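Local coordinates for protein thymine dioxygenase (Neurospora crassa, PDB 5C3Q) that probably oxidises the methyl group of thymine as an iron- and 2-oxoglutarate-dependent dioxygenase of the double-stranded beta-helix fold, at residues V145-K148 / S149-N153. Residues are numbered along the deposited sequence; the frame is centred on the assembly and turned at random.
Sequences VGFK and STMNN
Gly146 and Thr150 join at the N-terminal first turn of helix 147-173, in a dioxygenase of the double-stranded beta-helix fold. Gly146 occupies the N-cap, and its carbonyl oxygen is gripped by three donors. Thr150 N reaches Gly146 O at 3.0 Å, the first bond of the helix. Thr150 OG1 lies 2.8 Å from Gly146 O, and Ser149 OG is 3.0 Å from that same Gly146 O. The two hydroxyls approach from opposite faces of the carbonyl plane, each well out of it; Thr150 N is less tilted, toward the face that Ser149 OG uses. Short hydroxyl side chains suit these places because they can turn back toward the carbonyl; in Thr150, OG1 lies beside its own backbone N (chi1 -65°). Glycine suits the cap, since a side chain at its positive phi (101°) would jam against the preceding carbonyl. One residue further on, Met151 N donates to Phe147 O, and Met151 CG lies over one face of the Phe147 ring, 4.1 Å from the centroid, a CH-pi contact; SD stands obliquely, a Met-aromatic contact. Both buried side chains rest on Leu193 of strand 190-200, while Phe70 meets the Phe147 ring. Lys148 and Asn152 lie side by side, pointing the same way, their backbones joined by Asn152 N to Lys148 O. The lysine's aliphatic stem lines the amide, Lys148 CG 3.4 Å from Asn152 ND2, which is hydrogen-bonded to Glu128. The ammonium end of Lys148 makes a cation-pi contact with Trp137. Farther out, Glu140 accepts from Gly146 N (OE1) and Lys148 N (OE2), amides lacking acceptors within the helix. His62 NE2 bonds to Thr150 OG1, the hydroxyl that itself donates to Gly146 O.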
loop_
_atom_site.group_PDB
_atom_site.type_symbol
_atom_site.label_atom_id
_atom_site.label_comp_id
_atom_site.label_asym_id
_atom_site.label_seq_id
_atom_site.Cartn_x
_atom_site.Cartn_y
_atom_site.Cartn_z
ATOM N N VAL A 145 14.236 -12.820 17.467
ATOM C CA VAL A 145 13.515 -14.027 17.858
ATOM C C VAL A 145 12.031 -13.675 17.890
ATOM O O VAL A 145 11.618 -12.778 18.622
ATOM C CB VAL A 145 13.966 -14.563 19.234
ATOM C CG1 VAL A 145 13.096 -15.735 19.673
ATOM C CG2 VAL A 145 15.429 -14.984 19.189
ATOM N N GLY A 146 11.243 -14.372 17.076
ATOM C CA GLY A 146 9.814 -14.101 16.952
ATOM C C GLY A 146 9.457 -13.296 15.714
ATOM O O GLY A 146 8.277 -13.088 15.438
ATOM N N PHE A 147 10.468 -12.846 14.968
ATOM C CA PHE A 147 10.251 -12.016 13.779
ATOM C C PHE A 147 9.356 -12.705 12.753
ATOM O O PHE A 147 8.370 -12.123 12.301
ATOM C CB PHE A 147 11.580 -11.623 13.117
ATOM C CG PHE A 147 11.415 -10.747 11.898
ATOM C CD1 PHE A 147 11.241 -9.378 12.030
ATOM C CD2 PHE A 147 11.415 -11.298 10.618
ATOM C CE1 PHE A 147 11.073 -8.570 10.914
ATOM C CE2 PHE A 147 11.252 -10.495 9.496
ATOM C CZ PHE A 147 11.081 -9.129 9.645
ATOM N N LYS A 148 9.701 -13.938 12.388
ATOM C CA LYS A 148 8.945 -14.666 11.369
ATOM C C LYS A 148 7.505 -14.925 11.803
ATOM O O LYS A 148 6.571 -14.670 11.040
ATOM C CB LYS A 148 9.612 -15.999 11.022
ATOM C CG LYS A 148 8.849 -16.807 9.976
ATOM C CD LYS A 148 9.243 -18.275 9.965
ATOM C CE LYS A 148 10.423 -18.532 9.051
ATOM N NZ LYS A 148 10.908 -19.934 9.178
ATOM N N SER A 149 7.335 -15.440 13.018
ATOM C CA SER A 149 6.010 -15.803 13.525
ATOM C C SER A 149 5.090 -14.587 13.635
ATOM O O SER A 149 3.896 -14.680 13.361
ATOM C CB SER A 149 6.126 -16.495 14.885
ATOM O OG SER A 149 6.839 -15.683 15.806
ATOM N N THR A 150 5.656 -13.455 14.040
ATOM C CA THR A 150 4.922 -12.196 14.108
ATOM C C THR A 150 4.437 -11.758 12.724
ATOM O O THR A 150 3.258 -11.446 12.544
ATOM C CB THR A 150 5.802 -11.085 14.721
ATOM O OG1 THR A 150 6.107 -11.416 16.082
ATOM C CG2 THR A 150 5.102 -9.729 14.679
ATOM N N MET A 151 5.350 -11.741 11.755
ATOM C CA MET A 151 5.046 -11.249 10.412
ATOM C C MET A 151 4.116 -12.175 9.632
ATOM O O MET A 151 3.270 -11.701 8.881
ATOM C CB MET A 151 6.336 -11.004 9.621
ATOM C CG MET A 151 7.180 -9.870 10.177
ATOM S SD MET A 151 6.252 -8.326 10.255
ATOM C CE MET A 151 7.227 -7.383 11.419
ATOM N N ASN A 152 4.269 -13.486 9.805
ATOM C CA ASN A 152 3.345 -14.445 9.187
ATOM C C ASN A 152 1.933 -14.328 9.760
ATOM O O ASN A 152 0.951 -14.403 9.021
ATOM C CB ASN A 152 3.859 -15.879 9.337
ATOM C CG ASN A 152 4.940 -16.217 8.330
ATOM O OD1 ASN A 152 5.069 -15.565 7.294
ATOM N ND2 ASN A 152 5.721 -17.246 8.626
ATOM N N ASN A 153 1.846 -14.147 11.076
ATOM C CA ASN A 153 0.572 -13.890 11.748
ATOM C C ASN A 153 -0.068 -12.623 11.192
ATOM O O ASN A 153 -1.233 -12.628 10.798
ATOM C CB ASN A 153 0.796 -13.756 13.260
ATOM C CG ASN A 153 -0.498 -13.675 14.052
ATOM O OD1 ASN A 153 -1.595 -13.655 13.496
ATOM N ND2 ASN A 153 -0.372 -13.630 15.368
#